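Local atomic coordinates of tubulin-like protein CetZ (Methanosaeta thermophila, PDB entry 3ZID), a protein that binds GTP and probably hydrolyses it, and, as an archaeal relative of tubulin and FtsZ, is probably involved in the control of cell shape. Residues N14-A19 with R192-V197; N21-G26 with V197-L202; L105-T110 with V138-L143; I172-Q177 with G258-A263. All coordinates share one frame; numbering follows the deposited sequence.

Interaction 1: N14-A19 with R192-V197; sequences NRILDA and RINTMV. With GDP (guanosine-5'-diphosphate), chain C.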
# COMPACT_ATOMS: atom_id res chain seq x y z
N ASN A 14 -8.58 -5.40 4.47
CA ASN A 14 -9.59 -5.35 5.53
C ASN A 14 -9.01 -4.88 6.88
O ASN A 14 -9.59 -4.04 7.58
CB ASN A 14 -10.21 -6.72 5.80
CG ASN A 14 -11.11 -7.23 4.69
OD1 ASN A 14 -11.53 -8.39 4.75
ND2 ASN A 14 -11.37 -6.42 3.66
N ARG A 15 -7.89 -5.48 7.26
CA ARG A 15 -7.29 -5.20 8.56
C ARG A 15 -6.74 -3.78 8.63
O ARG A 15 -6.79 -3.15 9.67
CB ARG A 15 -6.23 -6.23 8.91
CG ARG A 15 -6.77 -7.58 9.38
CD ARG A 15 -5.60 -8.53 9.49
NE ARG A 15 -5.94 -9.89 9.87
CZ ARG A 15 -5.17 -10.93 9.59
NH1 ARG A 15 -4.04 -10.76 8.91
NH2 ARG A 15 -5.54 -12.15 9.97
N ILE A 16 -6.23 -3.27 7.52
CA ILE A 16 -5.78 -1.89 7.51
C ILE A 16 -6.96 -0.94 7.65
O ILE A 16 -6.91 0.01 8.39
CB ILE A 16 -4.97 -1.56 6.25
CG1 ILE A 16 -3.64 -2.29 6.30
CG2 ILE A 16 -4.72 -0.05 6.16
CD1 ILE A 16 -2.87 -2.24 4.99
N LEU A 17 -8.05 -1.24 6.94
CA LEU A 17 -9.24 -0.43 7.04
C LEU A 17 -9.78 -0.40 8.48
O LEU A 17 -10.21 0.65 8.97
CB LEU A 17 -10.31 -0.95 6.10
CG LEU A 17 -11.53 -0.03 6.04
CD1 LEU A 17 -11.09 1.40 5.73
CD2 LEU A 17 -12.46 -0.48 4.97
N ASP A 18 -9.76 -1.55 9.13
CA ASP A 18 -10.18 -1.68 10.52
C ASP A 18 -9.32 -0.81 11.44
O ASP A 18 -9.85 -0.13 12.33
CB ASP A 18 -10.14 -3.13 10.96
CG ASP A 18 -11.16 -3.46 12.03
OD1 ASP A 18 -12.28 -2.91 11.98
OD2 ASP A 18 -10.85 -4.27 12.93
N ALA A 19 -8.00 -0.80 11.22
CA ALA A 19 -7.12 0.09 11.99
C ALA A 19 -7.44 1.55 11.75
O ALA A 19 -7.31 2.37 12.65
CB ALA A 19 -5.64 -0.17 11.68
N ARG A 192 1.45 -3.74 14.12
CA ARG A 192 2.33 -2.58 14.07
C ARG A 192 2.25 -1.91 12.70
O ARG A 192 2.08 -0.70 12.61
CB ARG A 192 3.78 -2.95 14.36
CG ARG A 192 4.72 -1.74 14.41
CD ARG A 192 6.17 -2.15 14.66
NE ARG A 192 7.04 -1.00 14.92
CZ ARG A 192 7.81 -0.41 14.01
NH1 ARG A 192 7.86 -0.88 12.77
NH2 ARG A 192 8.56 0.64 14.35
N ILE A 193 2.38 -2.70 11.65
CA ILE A 193 2.35 -2.15 10.31
C ILE A 193 1.03 -1.46 10.02
O ILE A 193 1.02 -0.32 9.56
CB ILE A 193 2.61 -3.23 9.25
CG1 ILE A 193 4.05 -3.75 9.37
CG2 ILE A 193 2.32 -2.68 7.86
CD1 ILE A 193 4.32 -5.06 8.65
N ASN A 194 -0.08 -2.16 10.29
CA ASN A 194 -1.41 -1.65 10.00
C ASN A 194 -1.65 -0.33 10.77
O ASN A 194 -2.23 0.61 10.23
CB ASN A 194 -2.50 -2.67 10.37
CG ASN A 194 -2.43 -3.95 9.57
OD1 ASN A 194 -1.65 -4.07 8.61
ND2 ASN A 194 -3.22 -4.93 9.98
N THR A 195 -1.18 -0.28 12.01
CA THR A 195 -1.32 0.94 12.81
C THR A 195 -0.56 2.10 12.18
O THR A 195 -1.07 3.22 12.15
CB THR A 195 -0.87 0.71 14.27
OG1 THR A 195 -1.77 -0.20 14.89
CG2 THR A 195 -0.82 2.02 15.09
N MET A 196 0.64 1.83 11.67
CA MET A 196 1.45 2.87 11.03
C MET A 196 0.82 3.36 9.74
O MET A 196 0.85 4.55 9.45
CB MET A 196 2.88 2.35 10.73
CG MET A 196 3.69 2.00 11.96
SD MET A 196 5.26 1.21 11.56
CE MET A 196 6.07 2.53 10.68
N VAL A 197 0.23 2.44 8.97
CA VAL A 197 -0.39 2.83 7.71
C VAL A 197 -1.59 3.71 8.00
O VAL A 197 -1.72 4.79 7.46
CB VAL A 197 -0.87 1.61 6.89
CG1 VAL A 197 -1.59 2.10 5.61
CG2 VAL A 197 0.32 0.73 6.51
PB GDP C . -6.11 -12.06 0.19
O1B GDP C . -6.10 -10.76 -0.59
O2B GDP C . -7.16 -11.99 1.29
O3B GDP C . -6.42 -13.19 -0.77
O3A GDP C . -4.65 -12.34 0.79
PA GDP C . -3.95 -11.39 1.88
O1A GDP C . -3.90 -12.06 3.21
O2A GDP C . -4.56 -10.00 1.95
O5' GDP C . -2.51 -11.26 1.22
C5' GDP C . -1.41 -11.89 1.85
C4' GDP C . -0.28 -10.87 1.92
O4' GDP C . -0.70 -9.81 2.77
C3' GDP C . 0.92 -11.51 2.56
O3' GDP C . 2.06 -10.81 2.07
C2' GDP C . 0.70 -11.22 4.02
O2' GDP C . 1.96 -11.18 4.69
C1' GDP C . 0.08 -9.84 3.97
N9 GDP C . -0.86 -9.55 5.05
C8 GDP C . -1.93 -10.28 5.42
N7 GDP C . -2.61 -9.65 6.42
C5 GDP C . -1.95 -8.50 6.68
C6 GDP C . -2.13 -7.37 7.59
O6 GDP C . -3.06 -7.36 8.40
N1 GDP C . -1.24 -6.37 7.53
C2 GDP C . -0.21 -6.37 6.67
N2 GDP C . 0.63 -5.32 6.70
N3 GDP C . 0.03 -7.38 5.79
C4 GDP C . -0.81 -8.43 5.76
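Asn-194 sets its carboxamide end against the O6-N1-N2 edge of the guanine of GDP and is flanked there by side chains of helix 10-30. Its CG lies beside the backbone N (chi1 -63°), which directs the carboxamide out of helix 186-210 toward the base. OD1 accepts from N1 of GDP at 2.6 Å and, more weakly, from N2. ND2 of Asn-194 donates a hydrogen bond to O6 of GDP over 2.9 Å, nearly straight (171°). The segments N14-A19 and R192-V197 share no hydrogen bond; they cross at -57° and join by packing. CB of Arg-15 sits 3.4 Å from ND2 of Asn-194. The Ile-16 side chain crosses that of Asn-194 at about a right angle, and its CG1 lies 3.5 Å from OD1 of Asn-194. Ala-19 CB rests 3.8 Å from the carbonyl O of Asn-194, and Ile-16 CG2 touches Val-197 CG1. From CG to NE the Arg-15 chain is extended and runs past the base, with CD 3.0 Å from O6 of GDP and NH1 3.1 Å from N7 of GDP, which lies at the edge of the guanidinium near its plane. An alanine in place of Arg-15 would probably weaken the hold on this side of the base, losing the CD contact with O6 and the positive charge beside N7. Ser-111, Glu-148, Tyr-190 and the amides of Gln-11, Thr-116 and Gly-117 also bond the nucleotide. One acceptor facing N1 and N2, with a donor facing O6, matches guanine and would be mismatched with adenine, consistent with a preference for GTP.

Interaction 2: N21-G26 with V197-L202; sequences NRQAFG and VAQRLL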
# COMPACT_ATOMS: atom_id res chain seq x y z
N ASN A 21 -10.49 2.73 11.01
CA ASN A 21 -11.71 2.95 11.77
C ASN A 21 -11.45 3.03 13.26
O ASN A 21 -12.04 3.86 13.97
CB ASN A 21 -12.75 1.86 11.46
CG ASN A 21 -13.40 2.04 10.10
OD1 ASN A 21 -13.62 3.17 9.66
ND2 ASN A 21 -13.68 0.95 9.41
N ARG A 22 -10.54 2.17 13.73
CA ARG A 22 -10.14 2.17 15.13
C ARG A 22 -9.66 3.56 15.55
O ARG A 22 -10.21 4.19 16.46
CB ARG A 22 -9.04 1.13 15.38
CG ARG A 22 -8.76 0.88 16.87
CD ARG A 22 -7.54 -0.01 17.09
NE ARG A 22 -6.29 0.69 16.76
CZ ARG A 22 -5.40 0.26 15.87
NH1 ARG A 22 -5.60 -0.88 15.20
NH2 ARG A 22 -4.30 0.98 15.66
N GLN A 23 -8.66 4.05 14.83
CA GLN A 23 -8.01 5.30 15.17
C GLN A 23 -8.93 6.50 14.94
O GLN A 23 -8.82 7.52 15.62
CB GLN A 23 -6.72 5.45 14.38
CG GLN A 23 -5.73 4.34 14.67
CD GLN A 23 -4.42 4.54 13.97
OE1 GLN A 23 -4.09 5.64 13.52
NE2 GLN A 23 -3.68 3.45 13.82
N ALA A 24 -9.84 6.35 13.97
CA ALA A 24 -10.79 7.40 13.61
C ALA A 24 -11.75 7.71 14.75
O ALA A 24 -12.20 8.86 14.90
CB ALA A 24 -11.56 7.01 12.34
N PHE A 25 -12.09 6.69 15.53
CA PHE A 25 -12.92 6.88 16.73
C PHE A 25 -12.29 7.84 17.73
O PHE A 25 -12.98 8.62 18.38
CB PHE A 25 -13.22 5.54 17.42
CG PHE A 25 -14.06 4.61 16.60
CD1 PHE A 25 -14.78 5.08 15.51
CD2 PHE A 25 -14.15 3.27 16.93
CE1 PHE A 25 -15.56 4.22 14.76
CE2 PHE A 25 -14.93 2.40 16.19
CZ PHE A 25 -15.64 2.88 15.11
N GLY A 26 -10.97 7.77 17.86
CA GLY A 26 -10.25 8.64 18.77
C GLY A 26 -10.20 10.06 18.24
O GLY A 26 -10.32 11.03 19.00
N VAL A 197 0.23 2.44 8.97
CA VAL A 197 -0.39 2.83 7.71
C VAL A 197 -1.59 3.71 8.00
O VAL A 197 -1.72 4.79 7.46
CB VAL A 197 -0.87 1.61 6.89
CG1 VAL A 197 -1.59 2.10 5.61
CG2 VAL A 197 0.32 0.73 6.51
N ALA A 198 -2.45 3.22 8.88
CA ALA A 198 -3.66 3.94 9.25
C ALA A 198 -3.34 5.33 9.81
O ALA A 198 -4.01 6.31 9.50
CB ALA A 198 -4.45 3.12 10.25
N GLN A 199 -2.31 5.40 10.64
CA GLN A 199 -1.94 6.68 11.25
C GLN A 199 -1.56 7.68 10.18
O GLN A 199 -2.04 8.82 10.18
CB GLN A 199 -0.76 6.47 12.18
CG GLN A 199 -0.42 7.65 13.06
CD GLN A 199 0.64 7.26 14.09
OE1 GLN A 199 1.48 6.39 13.85
NE2 GLN A 199 0.59 7.90 15.25
N ARG A 200 -0.75 7.22 9.24
CA ARG A 200 -0.32 8.07 8.15
C ARG A 200 -1.46 8.48 7.22
O ARG A 200 -1.53 9.63 6.83
CB ARG A 200 0.83 7.42 7.38
CG ARG A 200 2.14 7.52 8.15
CD ARG A 200 3.11 6.41 7.81
NE ARG A 200 3.97 6.08 8.95
CZ ARG A 200 5.28 5.93 8.87
NH1 ARG A 200 5.92 6.08 7.70
NH2 ARG A 200 5.97 5.64 9.96
N LEU A 201 -2.38 7.56 6.91
CA LEU A 201 -3.48 7.88 6.00
C LEU A 201 -4.43 8.90 6.62
O LEU A 201 -4.93 9.80 5.94
CB LEU A 201 -4.28 6.62 5.63
CG LEU A 201 -3.63 5.59 4.69
CD1 LEU A 201 -4.60 4.41 4.46
CD2 LEU A 201 -3.22 6.24 3.38
N LEU A 202 -4.70 8.71 7.91
CA LEU A 202 -5.56 9.63 8.64
C LEU A 202 -4.94 11.02 8.74
O LEU A 202 -5.64 12.03 8.59
CB LEU A 202 -5.89 9.07 10.02
CG LEU A 202 -6.95 7.96 9.92
CD1 LEU A 202 -7.08 7.24 11.24
CD2 LEU A 202 -8.29 8.58 9.47
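Of two flat groups in N21-G26, the Phe-25 ring has the carbonyl O of Asn-21, one turn earlier, over the centre of one face, 3.3 Å above its plane, and takes no part in the contact. The Gln-23 carboxamide instead reaches across: its NE2 is 3.7 Å from CB of Ala-198, and its OE1 comes to 3.3 Å from CA of Gln-199. With CG beside the backbone N (chi1 -61°) and the chain extended beyond it, Gln-23 spans the gap where the axes of the two segments come within 9.6 Å. No hydrogen bond joins N21-G26 to V197-L202; NE2 of Gln-23 is instead bonded to the carbonyl O of Thr-195, just upstream on the facing helix. The Thr-195 hydroxyl is bonded to the carbonyl O of Asp-191 and to Arg-22 NH2. Nearer the backbone, Leu-202 brings CD1 to 3.6 Å from CB of Gln-23 and to 4.0 Å from N of Ala-24. An alanine at Gln-23 would keep the CB contact with Leu-202 but would probably loosen the crossing, losing the bond to Thr-195 and the amide packing on Ala-198 and Gln-199. Helix 186-210, which follows the last GTPase-sheet strand and corresponds to the central helix of the tubulin/FtsZ fold (H7 in tubulin), packs here on helix 10-30, the first of the nucleotide-binding domain. On other sides Leu-201 meets Leu-234 and Arg-200 meets Tyr-236, of strand 232-238.

Interaction 3: L105-T110 with V138-L143; sequences LIFVMT and VPIAVL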
# COMPACT_ATOMS: atom_id res chain seq x y z
N LEU A 105 -11.88 11.59 -3.47
CA LEU A 105 -10.62 10.92 -3.16
C LEU A 105 -10.91 9.49 -2.75
O LEU A 105 -11.71 9.24 -1.85
CB LEU A 105 -9.92 11.68 -2.02
CG LEU A 105 -8.62 11.11 -1.46
CD1 LEU A 105 -7.55 11.03 -2.53
CD2 LEU A 105 -8.14 11.99 -0.30
N ILE A 106 -10.24 8.54 -3.39
CA ILE A 106 -10.50 7.14 -3.11
C ILE A 106 -9.21 6.41 -2.81
O ILE A 106 -8.25 6.47 -3.59
CB ILE A 106 -11.25 6.44 -4.31
CG1 ILE A 106 -12.52 7.22 -4.70
CG2 ILE A 106 -11.59 4.99 -3.98
CD1 ILE A 106 -13.31 6.63 -5.91
N PHE A 107 -9.17 5.76 -1.66
CA PHE A 107 -8.05 4.89 -1.32
C PHE A 107 -8.45 3.45 -1.50
O PHE A 107 -9.48 3.02 -0.98
CB PHE A 107 -7.58 5.13 0.11
CG PHE A 107 -6.95 6.49 0.31
CD1 PHE A 107 -5.68 6.77 -0.18
CD2 PHE A 107 -7.65 7.51 0.95
CE1 PHE A 107 -5.08 8.03 0.00
CE2 PHE A 107 -7.07 8.77 1.15
CZ PHE A 107 -5.79 9.04 0.66
N VAL A 108 -7.65 2.71 -2.27
CA VAL A 108 -7.84 1.27 -2.45
C VAL A 108 -6.68 0.53 -1.79
O VAL A 108 -5.55 0.57 -2.26
CB VAL A 108 -7.95 0.87 -3.93
CG1 VAL A 108 -8.21 -0.62 -4.05
CG2 VAL A 108 -9.10 1.65 -4.58
N MET A 109 -6.99 -0.12 -0.69
CA MET A 109 -5.99 -0.72 0.16
C MET A 109 -6.01 -2.22 0.05
O MET A 109 -7.05 -2.85 0.25
CB MET A 109 -6.22 -0.28 1.59
CG MET A 109 -6.47 1.21 1.67
SD MET A 109 -6.82 1.68 3.36
CE MET A 109 -8.25 0.68 3.67
N THR A 110 -4.85 -2.79 -0.25
CA THR A 110 -4.72 -4.21 -0.47
C THR A 110 -3.25 -4.63 -0.35
O THR A 110 -2.33 -3.82 -0.55
CB THR A 110 -5.25 -4.61 -1.88
OG1 THR A 110 -5.03 -6.00 -2.09
CG2 THR A 110 -4.49 -3.87 -2.97
N VAL A 138 -6.09 6.40 -5.24
CA VAL A 138 -4.75 6.06 -4.77
C VAL A 138 -4.70 4.65 -4.18
O VAL A 138 -5.27 4.38 -3.12
CB VAL A 138 -4.30 7.04 -3.68
CG1 VAL A 138 -2.95 6.63 -3.11
CG2 VAL A 138 -4.26 8.47 -4.24
N PRO A 139 -4.02 3.74 -4.89
CA PRO A 139 -3.82 2.45 -4.23
C PRO A 139 -2.76 2.51 -3.12
O PRO A 139 -1.74 3.21 -3.21
CB PRO A 139 -3.38 1.53 -5.38
CG PRO A 139 -2.87 2.42 -6.42
CD PRO A 139 -3.67 3.70 -6.32
N ILE A 140 -3.05 1.77 -2.05
CA ILE A 140 -2.11 1.51 -0.98
C ILE A 140 -1.71 0.05 -1.14
O ILE A 140 -2.51 -0.85 -0.85
CB ILE A 140 -2.76 1.69 0.39
CG1 ILE A 140 -3.53 3.01 0.43
CG2 ILE A 140 -1.72 1.62 1.49
CD1 ILE A 140 -2.67 4.22 0.21
N ALA A 141 -0.50 -0.19 -1.64
CA ALA A 141 -0.06 -1.54 -2.01
C ALA A 141 0.92 -2.15 -0.99
O ALA A 141 2.05 -1.67 -0.86
CB ALA A 141 0.57 -1.51 -3.36
N VAL A 142 0.48 -3.20 -0.29
CA VAL A 142 1.33 -3.82 0.73
C VAL A 142 2.17 -4.98 0.16
O VAL A 142 1.62 -5.95 -0.36
CB VAL A 142 0.49 -4.32 1.90
CG1 VAL A 142 1.37 -5.01 2.91
CG2 VAL A 142 -0.30 -3.14 2.55
N LEU A 143 3.49 -4.85 0.26
CA LEU A 143 4.43 -5.84 -0.31
C LEU A 143 4.70 -6.98 0.64
O LEU A 143 4.65 -6.77 1.86
CB LEU A 143 5.77 -5.17 -0.64
CG LEU A 143 5.64 -3.88 -1.44
CD1 LEU A 143 7.00 -3.25 -1.64
CD2 LEU A 143 4.96 -4.15 -2.76
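Ile-140 can be followed outward along the flank of its neighbouring strand. Its CB lies 4.0 Å from CG of Met-109; its CG1, placed beside the backbone N (chi1 -48°), comes to 3.7 Å from the same CG of Met-109, the two side chains lying side by side and pointing the same way; and its tip, CD1, ends 4.0 Å from CD1 of Phe-107. The Phe-107 ring continues this apolar row, its CD1 resting 3.8 Å from CB of Val-138. Beneath the side chains the backbones pair as parallel strands. Val-138 N gives to Ile-106 O at 2.7 Å, nearly along the C=O axis (175°). Val-108 then bonds both ways, its N giving to Val-138 O at 3.0 Å and its O accepting from Ile-140 N at 2.8 Å, and Thr-110 does the same with Ile-140 and Val-142. Pro-139, which has no N-H, sits where parallel pairing turns that position to the other neighbour, and its CA makes a C-H...O contact with Val-108 O. The pair closes a beta-alpha-beta crossover through helix 117-131, within the Rossmann-like parallel sheet of the GTPase domain. Strand 3-9 bonds the far edge of 105-111, and strand 172-175 that of 136-143. Ile-16 and Leu-17 of helix 10-30 and Leu-201 of helix 186-210 cover the face bearing Met-109, whereas Ser-121 and Ile-125 of helix 117-131 cover the face of Val-108 and Pro-139.

Interaction 4: I172-Q177 with G258-A263; sequences ILVDNQ and GLLYPA. With GDP (guanosine-5'-diphosphate), chain C.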
# COMPACT_ATOMS: atom_id res chain seq x y z
N ILE A 172 0.85 4.17 -3.08
CA ILE A 172 1.66 4.19 -1.86
C ILE A 172 2.16 2.80 -1.50
O ILE A 172 1.37 1.90 -1.21
CB ILE A 172 0.91 4.76 -0.70
CG1 ILE A 172 0.82 6.29 -0.88
CG2 ILE A 172 1.66 4.47 0.61
CD1 ILE A 172 -0.42 6.91 -0.31
N LEU A 173 3.47 2.65 -1.48
CA LEU A 173 4.09 1.35 -1.20
C LEU A 173 4.25 1.13 0.29
O LEU A 173 4.78 1.98 0.99
CB LEU A 173 5.45 1.27 -1.88
CG LEU A 173 5.48 1.38 -3.41
CD1 LEU A 173 6.92 1.39 -3.90
CD2 LEU A 173 4.68 0.24 -4.05
N VAL A 174 3.82 -0.03 0.77
CA VAL A 174 4.01 -0.43 2.16
C VAL A 174 4.83 -1.73 2.13
O VAL A 174 4.38 -2.76 1.62
CB VAL A 174 2.66 -0.68 2.86
CG1 VAL A 174 2.85 -0.99 4.36
CG2 VAL A 174 1.72 0.53 2.67
N ASP A 175 6.04 -1.68 2.67
CA ASP A 175 6.94 -2.84 2.61
C ASP A 175 6.90 -3.64 3.90
O ASP A 175 7.53 -3.27 4.88
CB ASP A 175 8.36 -2.39 2.30
CG ASP A 175 9.32 -3.57 2.08
OD1 ASP A 175 8.86 -4.74 2.07
OD2 ASP A 175 10.52 -3.32 1.87
N ASN A 176 6.18 -4.76 3.90
CA ASN A 176 6.08 -5.58 5.11
C ASN A 176 7.46 -5.99 5.63
O ASN A 176 7.67 -6.07 6.83
CB ASN A 176 5.24 -6.84 4.86
CG ASN A 176 3.75 -6.64 5.12
OD1 ASN A 176 3.30 -5.56 5.52
ND2 ASN A 176 2.96 -7.70 4.89
N GLN A 177 8.39 -6.25 4.72
CA GLN A 177 9.70 -6.74 5.11
C GLN A 177 10.46 -5.71 5.90
O GLN A 177 10.95 -5.99 7.00
CB GLN A 177 10.51 -7.18 3.88
CG GLN A 177 11.84 -7.85 4.21
CD GLN A 177 11.68 -9.05 5.14
OE1 GLN A 177 10.86 -9.93 4.88
NE2 GLN A 177 12.46 -9.08 6.22
N GLY A 258 11.70 6.16 8.83
CA GLY A 258 10.47 6.94 8.96
C GLY A 258 9.44 6.59 7.88
O GLY A 258 8.26 6.95 7.99
N LEU A 259 9.91 5.92 6.82
CA LEU A 259 9.10 5.61 5.63
C LEU A 259 8.39 4.24 5.72
O LEU A 259 8.82 3.37 6.46
CB LEU A 259 9.99 5.64 4.39
CG LEU A 259 10.72 6.97 4.15
CD1 LEU A 259 11.68 6.82 2.98
CD2 LEU A 259 9.75 8.11 3.91
N LEU A 260 7.31 4.06 4.96
CA LEU A 260 6.61 2.77 4.93
C LEU A 260 7.31 1.79 3.95
O LEU A 260 7.11 0.57 4.00
CB LEU A 260 5.15 2.96 4.53
CG LEU A 260 4.26 3.71 5.53
CD1 LEU A 260 2.91 3.91 4.91
CD2 LEU A 260 4.14 2.93 6.83
N TYR A 261 8.16 2.37 3.11
CA TYR A 261 8.93 1.65 2.13
C TYR A 261 10.31 2.31 2.18
O TYR A 261 10.39 3.53 2.12
CB TYR A 261 8.28 1.81 0.74
CG TYR A 261 9.13 1.27 -0.41
CD1 TYR A 261 10.05 2.08 -1.05
CD2 TYR A 261 9.00 -0.05 -0.84
CE1 TYR A 261 10.83 1.59 -2.10
CE2 TYR A 261 9.77 -0.54 -1.88
CZ TYR A 261 10.68 0.28 -2.50
OH TYR A 261 11.44 -0.22 -3.53
N PRO A 262 11.39 1.51 2.26
CA PRO A 262 12.74 2.04 2.49
C PRO A 262 13.39 2.75 1.30
O PRO A 262 14.46 2.32 0.85
CB PRO A 262 13.56 0.79 2.84
CG PRO A 262 12.86 -0.31 2.12
CD PRO A 262 11.38 0.04 2.17
N ALA A 263 12.77 3.81 0.79
CA ALA A 263 13.41 4.64 -0.23
C ALA A 263 14.59 5.41 0.37
O ALA A 263 14.57 5.78 1.55
CB ALA A 263 12.41 5.59 -0.86
PB GDP C . -6.11 -12.06 0.19
O1B GDP C . -6.10 -10.76 -0.59
O2B GDP C . -7.16 -11.99 1.29
O3B GDP C . -6.42 -13.19 -0.77
O3A GDP C . -4.65 -12.34 0.79
PA GDP C . -3.95 -11.39 1.88
O1A GDP C . -3.90 -12.06 3.21
O2A GDP C . -4.56 -10.00 1.95
O5' GDP C . -2.51 -11.26 1.22
C5' GDP C . -1.41 -11.89 1.85
C4' GDP C . -0.28 -10.87 1.92
O4' GDP C . -0.70 -9.81 2.77
C3' GDP C . 0.92 -11.51 2.56
O3' GDP C . 2.06 -10.81 2.07
C2' GDP C . 0.70 -11.22 4.02
O2' GDP C . 1.96 -11.18 4.69
C1' GDP C . 0.08 -9.84 3.97
N9 GDP C . -0.86 -9.55 5.05
C8 GDP C . -1.93 -10.28 5.42
N7 GDP C . -2.61 -9.65 6.42
C5 GDP C . -1.95 -8.50 6.68
C6 GDP C . -2.13 -7.37 7.59
O6 GDP C . -3.06 -7.36 8.40
N1 GDP C . -1.24 -6.37 7.53
C2 GDP C . -0.21 -6.37 6.67
N2 GDP C . 0.63 -5.32 6.70
N3 GDP C . 0.03 -7.38 5.79
C4 GDP C . -0.81 -8.43 5.76
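Both Tyr-261 and Asp-175 carry CG anti to the backbone N (chi1 171° and -174°), whereas Leu-173 holds its CG beside the N; with these torsions Leu-173 and Tyr-261 lie side by side and point the same way. CD1 of Leu-173 stands over the centre of the Tyr-261 ring, 3.9 Å from the centroid and only 8° off the normal, a CH-pi contact. On the opposite face Pro-262 sets its CD 3.6 Å above the plane of the Tyr-261 ring, toward the rim, so the ring is clasped from two sides. The single hydrogen bond between the segments runs from Asp-175 N to Leu-260 O, 2.8 Å and almost straight at the hydrogen, the donor lying above the carbonyl plane. Here the last strand of the parallel GTPase sheet, 172-175, passes into helix 176-179 and meets the loop that leads toward strand 270-279 of the second sheet. Asp-175 is the N-cap: its OD1 accepts from Gln-177 N at 3.1 Å, from above the carboxylate plane, while its OD2 lies 3.5 Å from CD of Pro-262, the centre of an inverse gamma turn. Leu-260 is directed at the strand and touches Val-174 with CD1. One residue past the cap, Asn-176 leads its side chain to the guanine: OD1 accepts from N2 of GDP at 2.9 Å, and ND2 donates to N3 of GDP at 3.1 Å.

Interactions 1, 3 and 4 are buried, whereas interaction 2 lies at the surface. Interactions 1 and 2 join the same two helices, 10-30 and 186-210, and share Val-197, yet the first packs without a hydrogen bond of its own while Asn-194 and Arg-15 turn polar atoms to the base, and the second rests on a long glutamine laid across the gap and a leucine packed at its base. Interaction 3 is backbone pairing in the middle of the sheet, with apolar side chains that meet both helices. Interaction 4 sits at the last strand of that sheet, bonded to 136-143. Interactions 1 and 4 grip guanine from different helices, through Asn-194 and Asn-176.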